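PDB 4DRS: pyruvate kinase from Cryptosporidium parvum, which probably catalyses the last step of glycolysis, transferring the phosphoryl group of phosphoenolpyruvate to ADP to give pyruvate and ATP. Local coordinates for residues K111-R116 and L210-D215; T430-G435 and I450-A455; K470-N475 and E494-S499. One frame throughout, in Å; residues are numbered along the deposited sequence.

Contact 1. Residues K111-R116 and L210-D215; sequences KGPEIR and LPIIGD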
# COMPACT_ATOMS: atom_id res chain seq x y z
N LYS A 111 -28.31 -24.26 29.59
CA LYS A 111 -27.75 -24.30 30.93
C LYS A 111 -26.31 -24.85 30.90
O LYS A 111 -25.41 -24.28 31.51
CB LYS A 111 -28.64 -25.15 31.84
CG LYS A 111 -28.21 -25.17 33.30
CD LYS A 111 -29.18 -25.98 34.14
CE LYS A 111 -28.76 -25.99 35.60
NZ LYS A 111 -29.85 -26.48 36.48
N GLY A 112 -26.11 -25.95 30.18
CA GLY A 112 -24.79 -26.55 30.05
C GLY A 112 -24.25 -27.17 31.33
O GLY A 112 -24.98 -27.32 32.32
N PRO A 113 -22.95 -27.53 31.33
CA PRO A 113 -22.34 -28.24 32.46
C PRO A 113 -21.96 -27.30 33.60
O PRO A 113 -20.78 -27.14 33.90
CB PRO A 113 -21.10 -28.86 31.83
CG PRO A 113 -20.72 -27.93 30.73
CD PRO A 113 -21.99 -27.31 30.23
N GLU A 114 -22.96 -26.70 34.25
CA GLU A 114 -22.72 -25.81 35.37
C GLU A 114 -23.01 -26.47 36.72
O GLU A 114 -23.80 -27.41 36.80
CB GLU A 114 -23.52 -24.50 35.23
CG GLU A 114 -25.03 -24.66 35.20
CD GLU A 114 -25.77 -23.33 35.21
OE1 GLU A 114 -25.39 -22.40 34.47
OE2 GLU A 114 -26.75 -23.21 35.97
N ILE A 115 -22.34 -25.98 37.76
CA ILE A 115 -22.58 -26.43 39.12
C ILE A 115 -23.21 -25.29 39.91
O ILE A 115 -22.67 -24.18 39.94
CB ILE A 115 -21.27 -26.88 39.82
CG1 ILE A 115 -20.51 -27.90 38.96
CG2 ILE A 115 -21.57 -27.46 41.20
CD1 ILE A 115 -19.03 -28.00 39.28
N ARG A 116 -24.35 -25.56 40.54
CA ARG A 116 -25.02 -24.55 41.35
C ARG A 116 -25.27 -25.03 42.77
O ARG A 116 -25.32 -26.23 43.04
CB ARG A 116 -26.32 -24.08 40.67
CG ARG A 116 -26.09 -23.22 39.44
CD ARG A 116 -27.28 -22.32 39.13
NE ARG A 116 -27.08 -21.51 37.93
CZ ARG A 116 -26.44 -20.34 37.90
NH1 ARG A 116 -25.93 -19.81 39.00
NH2 ARG A 116 -26.32 -19.69 36.75
N LEU A 210 -19.16 -33.58 33.83
CA LEU A 210 -20.49 -33.29 33.28
C LEU A 210 -20.42 -33.23 31.75
O LEU A 210 -19.41 -32.81 31.19
CB LEU A 210 -21.05 -31.98 33.85
CG LEU A 210 -21.54 -31.95 35.30
CD1 LEU A 210 -21.91 -30.52 35.71
CD2 LEU A 210 -22.71 -32.89 35.55
N PRO A 211 -21.50 -33.66 31.07
CA PRO A 211 -21.52 -33.52 29.61
C PRO A 211 -21.74 -32.06 29.18
O PRO A 211 -22.32 -31.27 29.94
CB PRO A 211 -22.72 -34.38 29.17
CG PRO A 211 -23.39 -34.85 30.42
CD PRO A 211 -22.80 -34.13 31.59
N ILE A 212 -21.27 -31.72 27.99
CA ILE A 212 -21.52 -30.40 27.43
C ILE A 212 -23.01 -30.26 27.12
O ILE A 212 -23.62 -29.23 27.40
CB ILE A 212 -20.64 -30.14 26.18
CG1 ILE A 212 -19.15 -30.32 26.51
CG2 ILE A 212 -20.93 -28.76 25.57
CD1 ILE A 212 -18.63 -29.53 27.70
N ILE A 213 -23.59 -31.30 26.54
CA ILE A 213 -25.03 -31.37 26.34
C ILE A 213 -25.56 -32.53 27.19
O ILE A 213 -25.48 -33.69 26.79
CB ILE A 213 -25.40 -31.54 24.85
CG1 ILE A 213 -24.67 -30.51 23.98
CG2 ILE A 213 -26.90 -31.43 24.64
CD1 ILE A 213 -24.82 -30.72 22.49
N GLY A 214 -26.07 -32.20 28.37
CA GLY A 214 -26.62 -33.20 29.27
C GLY A 214 -28.05 -33.58 28.91
O GLY A 214 -28.53 -33.26 27.82
N ASP A 215 -28.73 -34.24 29.84
CA ASP A 215 -30.11 -34.66 29.63
C ASP A 215 -31.08 -33.48 29.57
O ASP A 215 -31.97 -33.44 28.72
CB ASP A 215 -30.54 -35.66 30.69
CG ASP A 215 -31.86 -36.32 30.35
OD1 ASP A 215 -32.88 -35.94 30.97
OD2 ASP A 215 -31.87 -37.19 29.45
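Pro113 pushes its ring against the side chains of Leu210 and Ile212 and the carbonyl oxygens of Pro211 and Ile212, and most of the contact is built on this one residue. The close part lies at CB, which sits 3.3 Å from the carbonyl oxygen of Pro211 and 3.7 Å from Leu210 CB. Ring atom CD meets a second carbonyl, Ile212 O, at 3.8 Å. Although the CB of Ile212 is directed away from the other segment, chi2 of -53° brings CD1 back to within 4.0 Å of Pro113 CG, and the two side chains cross obliquely. The ring is presented by an inverse gamma turn centred on Pro113, closed by the bond from Glu114 N to Gly112 O (2.9 Å).

Towards Ile115 the fit is slacker. Leu210 extends CD1 to 3.8 Å from Glu114 O, while Ile115 CG1 stays 4.4 Å from the same methyl. Pro211 turns its ring away and is exposed. Glu114 also points away from the 210-215 segment; its OE2 pairs with Arg116 NE at 2.6 Å in a salt bridge whose hydrogen bond is weak, the N-H angle being 129°, and its OE1 is bonded to Ser78 OG. Arg116 is an ADP-binding residue.

These loops are the two connections between the barrel and the inserted domain that runs between strand 105-109 and helix 215-226. Asp217 of that helix ties them indirectly, OD1 taking Gly112 N and OD2 taking Gly214 N. The two segments are not directly hydrogen-bonded to each other, so apolar and carbonyl contacts around one proline, with a shared carboxylate behind them, make up the join. Such chemistry fixes few directions, which is consistent with the hinge role these connections have in pyruvate kinases.

Contact 2. Residues T430-G435 and I450-A455; sequences TITETG and IIACTA. With SO4 (sulfate ion), chain C.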
# COMPACT_ATOMS: atom_id res chain seq x y z
N THR A 430 -30.71 -7.57 -1.50
CA THR A 430 -30.50 -8.95 -1.92
C THR A 430 -31.77 -9.80 -1.82
O THR A 430 -32.41 -9.86 -0.76
CB THR A 430 -29.31 -9.62 -1.18
OG1 THR A 430 -29.14 -10.96 -1.65
CG2 THR A 430 -29.52 -9.64 0.33
N ILE A 431 -32.15 -10.42 -2.92
CA ILE A 431 -33.28 -11.34 -2.94
C ILE A 431 -32.72 -12.72 -2.63
O ILE A 431 -31.90 -13.25 -3.37
CB ILE A 431 -34.00 -11.33 -4.31
CG1 ILE A 431 -34.57 -9.93 -4.62
CG2 ILE A 431 -35.12 -12.36 -4.35
CD1 ILE A 431 -35.07 -9.76 -6.04
N THR A 432 -33.16 -13.29 -1.51
CA THR A 432 -32.59 -14.53 -1.01
C THR A 432 -33.66 -15.46 -0.43
O THR A 432 -34.65 -15.00 0.14
CB THR A 432 -31.47 -14.27 0.03
OG1 THR A 432 -30.89 -15.51 0.44
CG2 THR A 432 -32.00 -13.52 1.26
N GLU A 433 -33.46 -16.76 -0.60
CA GLU A 433 -34.37 -17.76 -0.07
C GLU A 433 -33.78 -18.46 1.15
O GLU A 433 -34.50 -19.13 1.90
CB GLU A 433 -34.73 -18.79 -1.15
CG GLU A 433 -36.04 -19.54 -0.89
CD GLU A 433 -36.09 -20.92 -1.54
OE1 GLU A 433 -35.04 -21.60 -1.60
OE2 GLU A 433 -37.18 -21.33 -1.99
N THR A 434 -32.47 -18.29 1.36
CA THR A 434 -31.77 -18.93 2.48
C THR A 434 -31.05 -17.94 3.39
O THR A 434 -30.72 -18.27 4.52
CB THR A 434 -30.74 -19.98 2.00
OG1 THR A 434 -29.72 -19.34 1.22
CG2 THR A 434 -31.40 -21.09 1.18
N GLY A 435 -30.80 -16.74 2.88
CA GLY A 435 -30.04 -15.72 3.61
C GLY A 435 -28.54 -15.77 3.37
O GLY A 435 -27.80 -14.92 3.85
N ILE A 450 -27.59 -3.31 4.25
CA ILE A 450 -27.99 -4.45 3.45
C ILE A 450 -29.45 -4.79 3.73
O ILE A 450 -29.82 -5.06 4.87
CB ILE A 450 -27.13 -5.70 3.74
CG1 ILE A 450 -25.64 -5.37 3.67
CG2 ILE A 450 -27.47 -6.83 2.77
CD1 ILE A 450 -24.78 -6.30 4.50
N ILE A 451 -30.26 -4.77 2.68
CA ILE A 451 -31.67 -5.14 2.80
C ILE A 451 -31.91 -6.50 2.17
O ILE A 451 -31.75 -6.67 0.96
CB ILE A 451 -32.60 -4.06 2.19
CG1 ILE A 451 -32.44 -2.74 2.97
CG2 ILE A 451 -34.05 -4.54 2.19
CD1 ILE A 451 -33.37 -1.62 2.53
N ALA A 452 -32.27 -7.47 3.00
CA ALA A 452 -32.52 -8.84 2.56
C ALA A 452 -34.01 -9.10 2.36
O ALA A 452 -34.80 -8.96 3.30
CB ALA A 452 -31.94 -9.83 3.56
N CYS A 453 -34.38 -9.49 1.14
CA CYS A 453 -35.77 -9.77 0.79
C CYS A 453 -36.00 -11.26 0.65
O CYS A 453 -35.37 -11.93 -0.18
CB CYS A 453 -36.15 -9.09 -0.52
SG CYS A 453 -35.93 -7.30 -0.50
N THR A 454 -36.92 -11.77 1.46
CA THR A 454 -37.21 -13.20 1.49
C THR A 454 -38.70 -13.42 1.72
O THR A 454 -39.40 -12.52 2.20
CB THR A 454 -36.36 -13.91 2.58
OG1 THR A 454 -36.62 -15.32 2.55
CG2 THR A 454 -36.67 -13.37 3.98
N ALA A 455 -39.17 -14.61 1.36
CA ALA A 455 -40.56 -14.99 1.60
C ALA A 455 -40.70 -15.83 2.86
O ALA A 455 -41.81 -16.14 3.30
CB ALA A 455 -41.12 -15.73 0.40
S SO4 C . -29.37 -17.27 -1.71
O1 SO4 C . -30.04 -16.78 -2.93
O2 SO4 C . -28.70 -16.12 -1.06
O3 SO4 C . -30.35 -17.85 -0.78
O4 SO4 C . -28.38 -18.32 -2.05
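Thr430 and Ala452 lie side by side on one face of the sheet, Thr430 CG2 being 4.0 Å from Ala452 CB; Ile431 and Cys453 pair on the other. Helix 436-443 packs on Thr430, helix 480-493 on Ile431 and Cys453. Between these faces the peptide groups join the parallel strands: Thr430 N to Ile451 O, Cys453 N to Thr430 O (2.8 Å, 177° at the hydrogen) and Thr432 N to Cys453 O, each approached nearly along the C=O axis. Beyond the last regular bond, Thr454 OG1 makes a weak one to Thr432 O at 3.1 Å.

Past the strand end the loop wraps a sulfate ion. Its O3 is gripped by Thr434 OG1 (2.6 Å), Thr434 N (3.0 Å) and the more distant Glu433 N. Thr432 OG1, anti to its backbone N (chi1 -177°), stands 2.7 Å from both sulfate O2 and O3, and its single proton cannot be assigned between them. As acceptor it takes Gly435 N at 2.7 Å, an ST motif that holds the loop's turn.

This is a beta-alpha-beta unit whose first strand ends in an anion-binding loop at a helix N-terminus, consistent with the effector-phosphate loop of fructose-1,6-bisphosphate-regulated pyruvate kinases.

Contact 3. Residues K470-N475 and E494-S499; sequences KTYVLN and ESLIES. With SO4 (sulfate ion), chain D.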
# COMPACT_ATOMS: atom_id res chain seq x y z
N LYS A 470 -30.79 -5.62 7.36
CA LYS A 470 -32.20 -5.39 7.65
C LYS A 470 -32.99 -6.29 6.70
O LYS A 470 -32.54 -6.53 5.58
CB LYS A 470 -32.55 -3.91 7.44
CG LYS A 470 -34.02 -3.58 7.67
CD LYS A 470 -34.30 -2.08 7.55
CE LYS A 470 -35.76 -1.76 7.85
NZ LYS A 470 -36.12 -1.86 9.30
N THR A 471 -34.14 -6.78 7.14
CA THR A 471 -34.91 -7.73 6.34
C THR A 471 -36.32 -7.27 5.98
O THR A 471 -37.02 -6.67 6.80
CB THR A 471 -35.01 -9.10 7.05
OG1 THR A 471 -35.61 -8.92 8.33
CG2 THR A 471 -33.63 -9.73 7.22
N TYR A 472 -36.73 -7.54 4.74
CA TYR A 472 -38.12 -7.36 4.32
C TYR A 472 -38.72 -8.73 4.02
O TYR A 472 -38.24 -9.43 3.12
CB TYR A 472 -38.24 -6.47 3.08
CG TYR A 472 -37.84 -5.01 3.27
CD1 TYR A 472 -37.61 -4.20 2.15
CD2 TYR A 472 -37.71 -4.43 4.54
CE1 TYR A 472 -37.25 -2.86 2.29
CE2 TYR A 472 -37.35 -3.10 4.69
CZ TYR A 472 -37.12 -2.32 3.56
OH TYR A 472 -36.77 -1.00 3.69
N VAL A 473 -39.74 -9.10 4.78
CA VAL A 473 -40.45 -10.36 4.56
C VAL A 473 -41.61 -10.14 3.59
O VAL A 473 -42.44 -9.25 3.79
CB VAL A 473 -40.98 -10.97 5.88
CG1 VAL A 473 -41.69 -12.29 5.61
CG2 VAL A 473 -39.85 -11.17 6.87
N LEU A 474 -41.66 -10.95 2.54
CA LEU A 474 -42.67 -10.81 1.50
C LEU A 474 -43.53 -12.06 1.35
O LEU A 474 -43.15 -13.15 1.79
CB LEU A 474 -42.01 -10.45 0.16
CG LEU A 474 -41.20 -9.14 0.14
CD1 LEU A 474 -40.35 -9.05 -1.12
CD2 LEU A 474 -42.10 -7.92 0.27
N ASN A 475 -44.70 -11.89 0.73
CA ASN A 475 -45.57 -13.01 0.38
C ASN A 475 -44.93 -13.89 -0.69
O ASN A 475 -44.94 -15.12 -0.58
CB ASN A 475 -46.96 -12.52 -0.06
CG ASN A 475 -46.91 -11.55 -1.23
OD1 ASN A 475 -46.19 -10.55 -1.20
ND2 ASN A 475 -47.67 -11.86 -2.28
N GLU A 494 -38.98 4.42 4.94
CA GLU A 494 -38.23 4.27 6.19
C GLU A 494 -37.02 5.20 6.27
O GLU A 494 -36.20 5.07 7.19
CB GLU A 494 -37.79 2.82 6.39
CG GLU A 494 -38.94 1.85 6.66
CD GLU A 494 -38.49 0.40 6.63
OE1 GLU A 494 -37.40 0.12 6.10
OE2 GLU A 494 -39.25 -0.45 7.14
N SER A 495 -36.91 6.12 5.31
CA SER A 495 -35.84 7.12 5.25
C SER A 495 -34.44 6.49 5.12
O SER A 495 -33.47 6.98 5.70
CB SER A 495 -35.90 8.07 6.46
OG SER A 495 -37.15 8.74 6.53
N LEU A 496 -34.36 5.40 4.36
CA LEU A 496 -33.09 4.72 4.13
C LEU A 496 -32.49 5.09 2.77
O LEU A 496 -31.29 4.97 2.57
CB LEU A 496 -33.26 3.20 4.24
CG LEU A 496 -33.85 2.65 5.55
CD1 LEU A 496 -34.14 1.16 5.43
CD2 LEU A 496 -32.93 2.93 6.73
N ILE A 497 -33.35 5.54 1.86
CA ILE A 497 -32.94 5.94 0.50
C ILE A 497 -33.85 7.06 -0.03
O ILE A 497 -34.98 7.22 0.43
CB ILE A 497 -32.92 4.72 -0.47
CG1 ILE A 497 -32.22 5.08 -1.79
CG2 ILE A 497 -34.33 4.18 -0.70
CD1 ILE A 497 -31.78 3.90 -2.63
N GLU A 498 -33.33 7.83 -0.99
CA GLU A 498 -34.09 8.92 -1.62
C GLU A 498 -34.14 8.74 -3.14
O GLU A 498 -33.38 7.95 -3.70
CB GLU A 498 -33.45 10.27 -1.28
CG GLU A 498 -33.32 10.55 0.21
CD GLU A 498 -32.51 11.80 0.50
OE1 GLU A 498 -31.37 11.92 -0.01
OE2 GLU A 498 -33.01 12.67 1.23
N SER A 499 -35.03 9.48 -3.79
CA SER A 499 -35.14 9.47 -5.25
C SER A 499 -33.83 9.91 -5.90
O SER A 499 -33.17 10.84 -5.41
CB SER A 499 -36.28 10.37 -5.73
OG SER A 499 -37.54 9.81 -5.39
S SO4 D . -35.25 -5.21 10.78
O1 SO4 D . -36.28 -4.60 9.92
O2 SO4 D . -34.09 -4.30 10.92
O3 SO4 D . -35.84 -5.45 12.12
O4 SO4 D . -34.81 -6.49 10.17
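Glu494 OE1 is approached by both Tyr472 and Lys470. The sound bond is the one from Tyr472 OH, 2.7 Å long, which meets the oxygen 46° out of the carboxylate plane; the two side chains reach each other tip to tip, with ring and carboxylate planes 65° apart. Lys470 also comes tip to tip, but its carbon CE, at 3.0 Å from OE1, is nearer than its charged nitrogen: NZ stays 4.0 Å away, a long salt bridge. The bend at chi4 (73°) sets NZ beside a sulfate ion, where it bonds O1 at 2.8 Å. Thr471 N holds O4 of the same ion at 3.1 Å, Thr471 OG1 adds a bond to O4, and Thr103 N and Lys464 NZ also hold the ion.

Leu496 fills the apolar side, its CD1 3.8 Å from Tyr472 OH and 3.9 Å from Lys470 CD. Both Glu494 and Leu496 are placed by the end of helix 480-493, which a Schellman motif closes with Ser495 at positive phi and Leu496 N bonded to Ala491 O.

The contact thus fastens strand 469-473 to the turn after that helix through one neutral donor, while the lysine's charged nitrogen is bonded to the sulfate and reaches the carboxylate only at long range, a setting that would probably favour an ionised Glu494.

How the contacts relate
Contacts 2 and 3 belong to one alpha/beta domain, whereas contact 1 lies on the opposite side of the chain's centre, about 37 Å from contact 2 and 43 Å from contact 3 between centres. Contact 2 is buried and regular, strand to strand. Contact 3 is partly buried and works through side-chain tips at the sheet's flank; contact 1 is a surface meeting of loops dominated by apolar packing. Strands 449-454 and 469-473 are neighbours, so contacts 2 and 3 touch: Ile450 O lies 2.7 Å from Lys470 N, a probable hydrogen bond, and Ile451 CG2 packs on Tyr472 CD1. Each of these two also holds its own sulfate.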